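Local coordinates for lipoprotein (Colwellia psychrerythraea, PDB 3O0Y) that is of unknown function but, as a putative lipoprotein with a DUF885 domain of the Peptidase_MA clan, may be related to metallopeptidases, at residues A[591-594]-A[595-599]; A[446-449]-A[450-454]; A[198-201]-A[202-206]; A[537-540]-A[541-545]; A[163-166]-A[167-170]. All coordinates share one frame; numbering follows the deposited sequence.

Contact 1 of 5, residues A[591-594]-A[595-599]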
loop_
_atom_site.group_PDB
_atom_site.type_symbol
_atom_site.label_atom_id
_atom_site.label_comp_id
_atom_site.label_asym_id
_atom_site.label_seq_id
_atom_site.Cartn_x
_atom_site.Cartn_y
_atom_site.Cartn_z
ATOM N N GLY A 591 -8.531 -3.831 15.011
ATOM C CA GLY A 591 -7.399 -3.870 14.090
ATOM C C GLY A 591 -7.763 -4.452 12.739
ATOM O O GLY A 591 -8.839 -4.990 12.537
ATOM N N ALA A 592 -6.802 -4.413 11.834
ATOM C CA ALA A 592 -6.936 -5.008 10.529
ATOM C C ALA A 592 -6.935 -6.523 10.672
ATOM O O ALA A 592 -6.073 -7.102 11.342
ATOM C CB ALA A 592 -5.740 -4.550 9.572
ATOM N N VAL A 593 -7.921 -7.161 10.067
ATOM C CA VAL A 593 -8.181 -8.613 10.266
ATOM C C VAL A 593 -8.726 -9.211 8.950
ATOM O O VAL A 593 -9.237 -8.516 8.099
ATOM C CB VAL A 593 -9.218 -8.837 11.390
ATOM C CG1 VAL A 593 -8.632 -8.515 12.828
ATOM C CG2 VAL A 593 -10.515 -7.937 11.141
ATOM N N PRO A 594 -8.663 -10.534 8.807
ATOM C CA PRO A 594 -9.395 -11.214 7.743
ATOM C C PRO A 594 -10.860 -11.015 7.906
ATOM O O PRO A 594 -11.362 -10.803 9.027
ATOM C CB PRO A 594 -9.031 -12.689 7.948
ATOM C CG PRO A 594 -8.006 -12.748 8.960
ATOM C CD PRO A 594 -7.980 -11.476 9.714
ATOM N N MET A 595 -11.571 -10.996 6.791
ATOM C CA MET A 595 -13.007 -10.921 6.816
ATOM C C MET A 595 -13.706 -11.903 7.747
ATOM O O MET A 595 -14.708 -11.553 8.388
ATOM C CB MET A 595 -13.588 -10.915 5.392
ATOM C CG MET A 595 -13.226 -9.546 4.540
ATOM S SD MET A 595 -13.785 -7.925 5.148
ATOM C CE MET A 595 -12.203 -7.441 5.944
ATOM N N ALA A 596 -13.179 -13.118 7.859
ATOM C CA ALA A 596 -13.815 -14.119 8.713
ATOM C C ALA A 596 -13.774 -13.673 10.186
ATOM O O ALA A 596 -14.746 -13.879 10.920
ATOM C CB ALA A 596 -13.137 -15.460 8.560
ATOM N N VAL A 597 -12.704 -12.989 10.588
ATOM C CA VAL A 597 -12.584 -12.538 11.956
ATOM C C VAL A 597 -13.455 -11.283 12.165
ATOM O O VAL A 597 -14.095 -11.142 13.212
ATOM C CB VAL A 597 -11.117 -12.251 12.314
ATOM C CG1 VAL A 597 -11.012 -11.591 13.678
ATOM C CG2 VAL A 597 -10.305 -13.539 12.288
ATOM N N LEU A 598 -13.437 -10.363 11.216
ATOM C CA LEU A 598 -14.337 -9.201 11.282
ATOM C C LEU A 598 -15.801 -9.717 11.433
ATOM O O LEU A 598 -16.537 -9.207 12.269
ATOM C CB LEU A 598 -14.186 -8.342 10.023
ATOM C CG LEU A 598 -15.107 -7.094 9.982
ATOM C CD1 LEU A 598 -14.904 -6.182 11.199
ATOM C CD2 LEU A 598 -14.862 -6.327 8.656
ATOM N N SER A 599 -16.183 -10.770 10.694
ATOM C CA SER A 599 -17.606 -11.244 10.777
ATOM C C SER A 599 -17.862 -11.804 12.192
ATOM O O SER A 599 -18.935 -11.601 12.744
ATOM C CB SER A 599 -18.001 -12.316 9.747
ATOM O OG SER A 599 -17.619 -11.848 8.436
#
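P594 and V597 meet where a loop turns into helix 595-608, and the helix N-terminus sets the pattern of the contact, with P594 at the N-cap position. Among the polar interactions, L598 N donates to P594 O at 3.0 Å with an N-H...O angle of 173°, the first full turn of the helix. V597 N lies as near to the same oxygen, but its poorer angle marks a weak bond. Just beyond the cap, M595 N is hydrogen-bonded to D297.

The apolar interactions follow the same turn. The P594 ring and V597 run alongside each other in one direction, with P594 CD 4.0 Å from V597 CG2. V597 CG1 stands opposite the backbone N (chi1 172°), which sends CG1 to V593 and leaves CG2 for the proline ring. V593 reaches forward over the first turn, nearly perpendicular to both V597 and L598: V593 CG1 is 4.0 Å from V597 CG1, while V593 CG2 is 3.9 Å from L598 CB. V108 of helix 100-117 touches V597, and L598 rests on L566 of helix 555-574.

Within the helix, M595 O accepts twice, from S599 N and from S599 OG. The hydroxyl, 2.9 Å from M595 O, stands 37° above the carbonyl plane, on the face opposite to the amide.

Contact 2 of 5, residues A[446-449]-A[450-454]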
loop_
_atom_site.group_PDB
_atom_site.type_symbol
_atom_site.label_atom_id
_atom_site.label_comp_id
_atom_site.label_asym_id
_atom_site.label_seq_id
_atom_site.Cartn_x
_atom_site.Cartn_y
_atom_site.Cartn_z
ATOM N N TRP A 446 -7.093 7.387 9.946
ATOM C CA TRP A 446 -7.920 7.126 11.086
ATOM C C TRP A 446 -7.804 5.617 11.445
ATOM O O TRP A 446 -7.639 5.265 12.610
ATOM C CB TRP A 446 -9.357 7.554 10.820
ATOM C CG TRP A 446 -10.213 7.708 12.056
ATOM C CD1 TRP A 446 -11.172 6.838 12.506
ATOM C CD2 TRP A 446 -10.271 8.843 12.908
ATOM N NE1 TRP A 446 -11.804 7.362 13.586
ATOM C CE2 TRP A 446 -11.267 8.579 13.873
ATOM C CE3 TRP A 446 -9.577 10.057 12.950
ATOM C CZ2 TRP A 446 -11.596 9.479 14.872
ATOM C CZ3 TRP A 446 -9.914 10.934 13.938
ATOM C CH2 TRP A 446 -10.946 10.681 14.848
ATOM N N GLN A 447 -7.872 4.772 10.435
ATOM C CA GLN A 447 -7.885 3.317 10.638
ATOM C C GLN A 447 -6.544 2.825 11.104
ATOM O O GLN A 447 -6.460 2.168 12.174
ATOM C CB GLN A 447 -8.339 2.606 9.386
ATOM C CG GLN A 447 -8.335 1.112 9.417
ATOM C CD GLN A 447 -7.001 0.543 9.065
ATOM O OE1 GLN A 447 -6.552 0.651 7.936
ATOM N NE2 GLN A 447 -6.416 -0.236 10.027
ATOM N N ILE A 448 -5.501 3.207 10.375
ATOM C CA ILE A 448 -4.120 2.728 10.731
ATOM C C ILE A 448 -3.678 3.210 12.119
ATOM O O ILE A 448 -3.131 2.477 12.918
ATOM C CB ILE A 448 -3.140 3.134 9.632
ATOM C CG1 ILE A 448 -3.362 2.215 8.436
ATOM C CG2 ILE A 448 -1.643 3.113 10.084
ATOM C CD1 ILE A 448 -2.709 2.662 7.181
ATOM N N ALA A 449 -3.913 4.469 12.420
ATOM C CA ALA A 449 -3.585 5.005 13.697
ATOM C C ALA A 449 -4.346 4.352 14.848
ATOM O O ALA A 449 -3.760 3.992 15.896
ATOM C CB ALA A 449 -3.821 6.579 13.683
ATOM N N LEU A 450 -5.652 4.106 14.660
ATOM C CA LEU A 450 -6.393 3.330 15.668
ATOM C C LEU A 450 -5.796 1.930 15.842
ATOM O O LEU A 450 -5.704 1.454 16.955
ATOM C CB LEU A 450 -7.898 3.304 15.371
ATOM C CG LEU A 450 -8.638 4.584 15.669
ATOM C CD1 LEU A 450 -10.094 4.539 15.058
ATOM C CD2 LEU A 450 -8.676 4.894 17.246
ATOM N N ASN A 451 -5.430 1.262 14.750
ATOM C CA ASN A 451 -4.882 -0.070 14.883
ATOM C C ASN A 451 -3.564 -0.017 15.662
ATOM O O ASN A 451 -3.362 -0.868 16.542
ATOM C CB ASN A 451 -4.624 -0.653 13.535
ATOM C CG ASN A 451 -4.424 -2.155 13.561
ATOM O OD1 ASN A 451 -4.281 -2.812 14.642
ATOM N ND2 ASN A 451 -4.391 -2.724 12.385
ATOM N N LEU A 452 -2.733 1.013 15.406
ATOM C CA LEU A 452 -1.487 1.119 16.147
ATOM C C LEU A 452 -1.724 1.318 17.622
ATOM O O LEU A 452 -0.998 0.761 18.468
ATOM C CB LEU A 452 -0.679 2.293 15.644
ATOM C CG LEU A 452 -0.004 2.126 14.330
ATOM C CD1 LEU A 452 0.606 3.556 13.904
ATOM C CD2 LEU A 452 1.059 0.986 14.301
ATOM N N ASP A 453 -2.809 2.042 17.974
ATOM C CA ASP A 453 -3.142 2.268 19.351
ATOM C C ASP A 453 -3.607 1.004 20.180
ATOM O O ASP A 453 -3.717 1.087 21.426
ATOM C CB ASP A 453 -4.234 3.307 19.490
ATOM C CG ASP A 453 -3.757 4.743 19.389
ATOM O OD1 ASP A 453 -2.575 5.064 19.642
ATOM O OD2 ASP A 453 -4.654 5.584 19.002
ATOM N N GLN A 454 -3.880 -0.113 19.520
ATOM C CA GLN A 454 -4.274 -1.342 20.194
ATOM C C GLN A 454 -3.118 -2.073 20.806
ATOM O O GLN A 454 -2.693 -3.158 20.376
ATOM C CB GLN A 454 -5.148 -2.219 19.281
ATOM C CG GLN A 454 -6.304 -1.441 18.603
ATOM C CD GLN A 454 -7.129 -0.574 19.549
ATOM O OE1 GLN A 454 -7.253 0.653 19.312
ATOM N NE2 GLN A 454 -7.608 -1.139 20.608
#
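Helix 444-452, a short helix that begins just after helix 432-439, carries W446 and L450 one turn apart. The geometric evidence for a regular alpha-helical turn is the run of four backbone bonds from the N-H of residue i+4 to the C=O of residue i: L450 N to W446 O, N451 N to Q447 O, L452 N to I448 O and D453 N to A449 O. The second of these measures 2.9 Å from N451 N to Q447 O.

The closest side-chain meeting is apolar. L450 CD1 sits 3.6 Å from W446 CD1 and equally far from W446 NE1, so the leucine methyl touches the pyrrole part of the indole. The two side chains cross at a slant. W446 CG stands anti to the backbone N (chi1 -163°), and L450 CG is turned beside its own backbone N (chi1 -75°), which brings L450 CG within 3.3 Å of W446 O. The indole also meets the F378 ring, with planes about 80° apart, and L588 of helix 580-588 touches W446, Q447 and L450.

On the neighbouring face Q447 and N451 run abreast in the same direction; Q447 NE2 lies 4.0 Å from N451 CB. Q447 also packs on Y469, T470 and W473 of helix 467-483. At the far end, the D453 carboxylate is satisfied outside the turn, with OD1 bonded to S383.

The arrangement is that of a short, largely buried alpha-helix in a mostly helical chain of the DUF885 family, which is placed in the Peptidase_MA clan.

Contact 3 of 5, residues A[198-201]-A[202-206]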
loop_
_atom_site.group_PDB
_atom_site.type_symbol
_atom_site.label_atom_id
_atom_site.label_comp_id
_atom_site.label_asym_id
_atom_site.label_seq_id
_atom_site.Cartn_x
_atom_site.Cartn_y
_atom_site.Cartn_z
ATOM N N VAL A 198 7.031 -5.727 -20.735
ATOM C CA VAL A 198 6.592 -4.422 -20.269
ATOM C C VAL A 198 7.073 -4.143 -18.826
ATOM O O VAL A 198 7.521 -3.007 -18.510
ATOM C CB VAL A 198 5.073 -4.267 -20.486
ATOM C CG1 VAL A 198 4.490 -3.094 -19.631
ATOM C CG2 VAL A 198 4.718 -4.015 -21.963
ATOM N N THR A 199 6.924 -5.127 -17.954
ATOM C CA THR A 199 7.298 -4.965 -16.541
ATOM C C THR A 199 8.806 -4.829 -16.433
ATOM O O THR A 199 9.294 -3.918 -15.779
ATOM C CB THR A 199 6.839 -6.141 -15.679
ATOM O OG1 THR A 199 5.411 -6.233 -15.772
ATOM C CG2 THR A 199 7.291 -5.997 -14.191
ATOM N N LEU A 200 9.542 -5.696 -17.118
ATOM C CA LEU A 200 10.976 -5.609 -17.131
ATOM C C LEU A 200 11.510 -4.299 -17.742
ATOM O O LEU A 200 12.488 -3.735 -17.240
ATOM C CB LEU A 200 11.565 -6.853 -17.791
ATOM C CG LEU A 200 12.971 -7.298 -17.443
ATOM C CD1 LEU A 200 13.245 -7.408 -15.933
ATOM C CD2 LEU A 200 13.213 -8.639 -18.122
ATOM N N GLN A 201 10.896 -3.823 -18.822
ATOM C CA GLN A 201 11.302 -2.588 -19.464
ATOM C C GLN A 201 11.063 -1.436 -18.510
ATOM O O GLN A 201 11.846 -0.489 -18.475
ATOM C CB GLN A 201 10.510 -2.347 -20.748
ATOM C CG GLN A 201 10.855 -3.314 -21.879
ATOM C CD GLN A 201 9.927 -3.227 -23.085
ATOM O OE1 GLN A 201 8.691 -3.068 -22.958
ATOM N NE2 GLN A 201 10.523 -3.378 -24.277
ATOM N N GLY A 202 9.957 -1.485 -17.747
ATOM C CA GLY A 202 9.692 -0.414 -16.815
ATOM C C GLY A 202 10.709 -0.415 -15.661
ATOM O O GLY A 202 11.210 0.668 -15.247
ATOM N N ALA A 203 11.105 -1.623 -15.211
ATOM C CA ALA A 203 12.172 -1.756 -14.187
ATOM C C ALA A 203 13.509 -1.173 -14.720
ATOM O O ALA A 203 14.226 -0.443 -14.026
ATOM C CB ALA A 203 12.367 -3.155 -13.778
ATOM N N ILE A 204 13.871 -1.531 -15.933
ATOM C CA ILE A 204 15.098 -1.005 -16.541
ATOM C C ILE A 204 15.108 0.505 -16.603
ATOM O O ILE A 204 16.132 1.147 -16.287
ATOM C CB ILE A 204 15.305 -1.686 -17.921
ATOM C CG1 ILE A 204 15.700 -3.116 -17.683
ATOM C CG2 ILE A 204 16.418 -0.992 -18.808
ATOM C CD1 ILE A 204 15.473 -4.041 -18.927
ATOM N N LYS A 205 13.980 1.093 -16.972
ATOM C CA LYS A 205 13.895 2.517 -17.124
ATOM C C LYS A 205 14.149 3.147 -15.756
ATOM O O LYS A 205 14.846 4.177 -15.656
ATOM C CB LYS A 205 12.536 2.953 -17.660
ATOM C CG LYS A 205 12.283 4.471 -17.537
ATOM C CD LYS A 205 11.028 4.892 -18.328
ATOM C CE LYS A 205 10.540 6.294 -17.931
ATOM N NZ LYS A 205 9.076 6.458 -18.291
ATOM N N TYR A 206 13.577 2.555 -14.713
ATOM C CA TYR A 206 13.794 3.057 -13.339
ATOM C C TYR A 206 15.263 2.976 -12.953
ATOM O O TYR A 206 15.859 3.929 -12.448
ATOM C CB TYR A 206 12.953 2.259 -12.330
ATOM C CG TYR A 206 13.415 2.542 -10.902
ATOM C CD1 TYR A 206 13.030 3.696 -10.241
ATOM C CD2 TYR A 206 14.303 1.676 -10.248
ATOM C CE1 TYR A 206 13.495 3.974 -8.944
ATOM C CE2 TYR A 206 14.753 1.952 -8.955
ATOM C CZ TYR A 206 14.362 3.114 -8.330
ATOM O OH TYR A 206 14.830 3.351 -7.029
#
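V198 to Y206 form about two and a half turns of regular alpha-helix, in which G202 N, A203 N, I204 N and K205 N bond in order to the carbonyl oxygens of V198, T199, L200 and Q201. I204 N to L200 O measures 2.9 Å at an N-H...O angle of 166°, whereas K205 N to Q201 O is 3.1 Å at 151°.

Among the side chains, I204 leans on the backbone more than on its neighbour. With its CG1 turned beside the backbone N (chi1 -71°) and the chain then extended, I204 CG1 comes to 3.3 Å and I204 CD1 to 3.4 Å from L200 O. The L200 side chain is more distant, L200 CG lying 4.4 Å from I204 CD1. Both residues belong to the buried face of helix 197-210, which packs against helix 236-268 through S265 and on L269 of the following loop, one helix pair of this largely helical fold.

Q201 and K205 lie on the exposed side, their chains extended. V198 and T199 touch M547 of helix 536-548, and T199 OG1 is hydrogen-bonded to S196, while Y206 OH is bonded to L145 O.

Contact 4 of 5, residues A[537-540]-A[541-545]. With SO4 (sulfate ion), chain D.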
loop_
_atom_site.group_PDB
_atom_site.type_symbol
_atom_site.label_atom_id
_atom_site.label_comp_id
_atom_site.label_asym_id
_atom_site.label_seq_id
_atom_site.Cartn_x
_atom_site.Cartn_y
_atom_site.Cartn_z
ATOM N N SER A 537 -2.512 8.357 -19.615
ATOM C CA SER A 537 -1.180 8.125 -19.039
ATOM C C SER A 537 -1.294 7.603 -17.615
ATOM O O SER A 537 -0.484 6.738 -17.178
ATOM C CB SER A 537 -0.318 9.400 -19.101
ATOM O OG SER A 537 -0.946 10.448 -18.365
ATOM N N ASP A 538 -2.358 8.024 -16.927
ATOM C CA ASP A 538 -2.666 7.512 -15.598
ATOM C C ASP A 538 -3.155 6.056 -15.706
ATOM O O ASP A 538 -2.699 5.160 -14.955
ATOM C CB ASP A 538 -3.660 8.455 -14.911
ATOM C CG ASP A 538 -3.103 9.930 -14.872
ATOM O OD1 ASP A 538 -1.886 10.030 -14.560
ATOM O OD2 ASP A 538 -3.802 10.949 -15.203
ATOM N N VAL A 539 -3.988 5.797 -16.693
ATOM C CA VAL A 539 -4.430 4.437 -16.903
ATOM C C VAL A 539 -3.307 3.487 -17.248
ATOM O O VAL A 539 -3.291 2.381 -16.746
ATOM C CB VAL A 539 -5.589 4.370 -17.884
ATOM C CG1 VAL A 539 -6.023 2.884 -18.099
ATOM C CG2 VAL A 539 -6.746 5.159 -17.285
ATOM N N VAL A 540 -2.367 3.903 -18.086
ATOM C CA VAL A 540 -1.199 3.086 -18.452
ATOM C C VAL A 540 -0.435 2.661 -17.177
ATOM O O VAL A 540 -0.130 1.469 -16.984
ATOM C CB VAL A 540 -0.220 3.798 -19.385
ATOM C CG1 VAL A 540 1.042 2.966 -19.476
ATOM C CG2 VAL A 540 -0.829 3.932 -20.803
ATOM N N ALA A 541 -0.203 3.613 -16.264
ATOM C CA ALA A 541 0.511 3.268 -15.034
ATOM C C ALA A 541 -0.279 2.293 -14.156
ATOM O O ALA A 541 0.313 1.399 -13.535
ATOM C CB ALA A 541 0.887 4.519 -14.264
ATOM N N GLU A 542 -1.606 2.451 -14.088
ATOM C CA GLU A 542 -2.418 1.543 -13.332
ATOM C C GLU A 542 -2.382 0.129 -13.888
ATOM O O GLU A 542 -2.174 -0.870 -13.152
ATOM C CB GLU A 542 -3.855 2.031 -13.289
ATOM C CG GLU A 542 -4.051 3.322 -12.571
ATOM C CD GLU A 542 -3.954 3.203 -11.096
ATOM O OE1 GLU A 542 -4.404 2.177 -10.490
ATOM O OE2 GLU A 542 -3.390 4.150 -10.548
ATOM N N ILE A 543 -2.640 -0.005 -15.182
ATOM C CA ILE A 543 -2.648 -1.354 -15.783
ATOM C C ILE A 543 -1.266 -2.038 -15.592
ATOM O O ILE A 543 -1.188 -3.196 -15.184
ATOM C CB ILE A 543 -3.036 -1.309 -17.309
ATOM C CG1 ILE A 543 -4.474 -0.823 -17.460
ATOM C CG2 ILE A 543 -2.725 -2.722 -18.012
ATOM C CD1 ILE A 543 -5.536 -1.497 -16.557
ATOM N N GLU A 544 -0.162 -1.302 -15.752
ATOM C CA GLU A 544 1.157 -1.897 -15.509
ATOM C C GLU A 544 1.412 -2.261 -14.036
ATOM O O GLU A 544 2.057 -3.231 -13.719
ATOM C CB GLU A 544 2.288 -1.039 -16.087
ATOM C CG GLU A 544 2.109 -0.917 -17.668
ATOM C CD GLU A 544 3.151 -0.111 -18.388
ATOM O OE1 GLU A 544 4.140 0.301 -17.731
ATOM O OE2 GLU A 544 3.048 0.018 -19.637
ATOM N N ARG A 545 0.865 -1.476 -13.127
ATOM C CA ARG A 545 0.863 -1.803 -11.705
ATOM C C ARG A 545 0.137 -3.156 -11.505
ATOM O O ARG A 545 0.655 -4.020 -10.789
ATOM C CB ARG A 545 0.139 -0.694 -10.903
ATOM C CG ARG A 545 -0.378 -1.106 -9.560
ATOM C CD ARG A 545 -1.120 0.065 -8.896
ATOM N NE ARG A 545 -1.975 -0.391 -7.832
ATOM C CZ ARG A 545 -2.621 0.436 -7.035
ATOM N NH1 ARG A 545 -3.410 -0.045 -6.113
ATOM N NH2 ARG A 545 -2.482 1.746 -7.212
HETATM S S SO4 D . -4.930 3.508 -4.456
HETATM O O1 SO4 D . -6.408 3.385 -4.585
HETATM O O2 SO4 D . -4.624 4.859 -4.122
HETATM O O3 SO4 D . -4.386 2.692 -3.343
HETATM O O4 SO4 D . -4.275 2.969 -5.618
#
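V539 and I543 form the buried, packed side of helix 536-548: V539 CG1 and I543 CG1 are 4.1 Å apart, the two side chains projecting in parallel from the helix. Their backbone bond, I543 N to V539 O, is 2.9 Å long with an N-H...O angle of 176°. On that face M528 of helix 521-532 touches V539, A524 and I525 touch I543, and V510 of helix 491-515 packs on I543.

The looser side holds S537 and A541, both exposed, where A541 N to S537 O stretches to 3.3 Å. V540 and E544 are intermediate. E544 CG sits next to the backbone N (chi1 -61°), which lays the chain beside V540, with E544 OE2 3.6 Å from V540 CG1; R521 binds that carboxylate.

Toward the C-terminal end the extended R545 grips a sulfate ion, probably from the crystallisation liquor. R545 NH2 donates to sulfate O4 at 2.7 Å, in the guanidinium plane; NH1 reaches the same oxygen only weakly and is hydrogen-bonded to Q552 OE1. E542 OE1, salt-bridged to R507, makes only a long charge pair with R545. R504, R507, R545 and Y556 gather round the sulfate, an arrangement characteristic of an anion-binding pocket, though any natural ligand is unknown.

Contact 5 of 5, residues A[163-166]-A[167-170]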
loop_
_atom_site.group_PDB
_atom_site.type_symbol
_atom_site.label_atom_id
_atom_site.label_comp_id
_atom_site.label_asym_id
_atom_site.label_seq_id
_atom_site.Cartn_x
_atom_site.Cartn_y
_atom_site.Cartn_z
ATOM N N GLU A 163 23.583 8.474 13.820
ATOM C CA GLU A 163 22.568 8.245 12.769
ATOM C C GLU A 163 23.108 8.544 11.371
ATOM O O GLU A 163 22.827 7.823 10.441
ATOM C CB GLU A 163 21.330 9.046 13.058
ATOM C CG GLU A 163 20.547 8.512 14.283
ATOM C CD GLU A 163 19.363 9.368 14.724
ATOM O OE1 GLU A 163 19.041 10.447 14.153
ATOM O OE2 GLU A 163 18.681 8.909 15.658
ATOM N N ALA A 164 23.956 9.558 11.215
ATOM C CA ALA A 164 24.573 9.787 9.905
ATOM C C ALA A 164 25.417 8.607 9.497
ATOM O O ALA A 164 25.449 8.212 8.338
ATOM C CB ALA A 164 25.452 11.038 9.954
ATOM N N LEU A 165 26.138 8.066 10.443
ATOM C CA LEU A 165 27.023 6.950 10.165
ATOM C C LEU A 165 26.192 5.686 9.845
ATOM O O LEU A 165 26.564 4.896 8.975
ATOM C CB LEU A 165 27.977 6.709 11.319
ATOM C CG LEU A 165 29.113 7.764 11.491
ATOM C CD1 LEU A 165 29.860 7.564 12.812
ATOM C CD2 LEU A 165 30.093 7.748 10.300
ATOM N N ASP A 166 25.055 5.504 10.489
ATOM C CA ASP A 166 24.157 4.392 10.063
ATOM C C ASP A 166 23.697 4.438 8.581
ATOM O O ASP A 166 23.569 3.390 7.877
ATOM C CB ASP A 166 22.906 4.340 10.913
ATOM C CG ASP A 166 23.155 3.958 12.382
ATOM O OD1 ASP A 166 24.215 3.419 12.713
ATOM O OD2 ASP A 166 22.265 4.265 13.228
ATOM N N TYR A 167 23.483 5.658 8.093
ATOM C CA TYR A 167 23.103 5.896 6.686
ATOM C C TYR A 167 24.250 5.514 5.759
ATOM O O TYR A 167 24.051 4.808 4.770
ATOM C CB TYR A 167 22.708 7.380 6.566
ATOM C CG TYR A 167 22.108 7.887 5.303
ATOM C CD1 TYR A 167 20.753 7.759 5.064
ATOM C CD2 TYR A 167 22.899 8.492 4.317
ATOM C CE1 TYR A 167 20.149 8.366 3.914
ATOM C CE2 TYR A 167 22.307 9.110 3.198
ATOM C CZ TYR A 167 20.957 8.984 2.979
ATOM O OH TYR A 167 20.372 9.544 1.868
ATOM N N ILE A 168 25.473 5.887 6.143
ATOM C CA ILE A 168 26.659 5.574 5.365
ATOM C C ILE A 168 26.908 4.080 5.281
ATOM O O ILE A 168 27.227 3.529 4.205
ATOM C CB ILE A 168 27.879 6.375 5.922
ATOM C CG1 ILE A 168 27.689 7.840 5.547
ATOM C CG2 ILE A 168 29.218 5.837 5.369
ATOM C CD1 ILE A 168 28.505 8.799 6.449
ATOM N N VAL A 169 26.795 3.443 6.430
ATOM C CA VAL A 169 27.006 2.004 6.552
ATOM C C VAL A 169 25.974 1.232 5.692
ATOM O O VAL A 169 26.300 0.229 5.043
ATOM C CB VAL A 169 26.981 1.607 8.008
ATOM C CG1 VAL A 169 26.872 0.115 8.153
ATOM C CG2 VAL A 169 28.276 2.182 8.689
ATOM N N ARG A 170 24.741 1.722 5.704
ATOM C CA ARG A 170 23.706 1.109 4.841
ATOM C C ARG A 170 24.037 1.233 3.366
ATOM O O ARG A 170 23.984 0.230 2.609
ATOM C CB ARG A 170 22.329 1.710 5.186
ATOM C CG ARG A 170 21.753 1.000 6.408
ATOM C CD ARG A 170 20.277 1.363 6.637
ATOM N NE ARG A 170 19.575 0.363 7.457
ATOM C CZ ARG A 170 18.458 0.606 8.127
ATOM N NH1 ARG A 170 17.854 1.784 8.047
ATOM N NH2 ARG A 170 17.898 -0.372 8.812
#
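V169 N to L165 O is the shortest backbone bond here, 2.9 Å at an N-H...O angle of 165°, and R170 N to D166 O follows at 3.0 Å. I168 N to A164 O and Y167 N to E163 O are longer, the latter 3.3 Å, while a second approach of Y167 N, to A164 O, is weak. The four bonds from residue i+4 back to residue i define regular alpha-helix, a stretch of helix 161-172, and the weak one spans three residues.

Polar side-chain ends reach outside the turn. R170, extended from CG to NE, donates from NE to D67 O and from NH1 to T51 OG1, so its guanidinium ties this helix to residues much earlier in the chain; Y167 OH bonds to F220 O. E163 OE1 is held by T159 OG1.

Packing completes the contact. With I168 chi1 at -72° and the chain then extended, I168 CD1 comes to 3.6 Å from A164 O; the same methyl faces L165 CD2 at 4.3 Å. I168 also touches V246 of helix 236-268, and L165 touches L242 of the same helix. V169 CG2 comes to 3.2 Å from L165 O, R170 CG to 3.3 Å from D166 O, each side chain lying close against the carbonyl four residues before it. The Y167 ring packs on F224, the planes about 30° apart, and on M152.

How the contacts relate
In chain order the contacts run 5, 3, 2, 4, 1, each on a different helix, contact 1 opening in the loop before its helix and contact 2 running on past the end of its own. Two pairs touch. The N451 side chain of contact 2 packs on the backbone of G591 and A592 in contact 1, the two centres about 15 Å apart. V198 of contact 3 meets E544 of contact 4, with centres about 13 Å apart, so helices 197-210 and 536-548 pack together. These pairs lie on opposite sides of the chain's centre. Contact 5 touches none of the others, but helix 236-268 packs against both contact 5 and contact 3. Separate helices of one largely helical chain are thus joined by side-chain contact, not through a shared sheet.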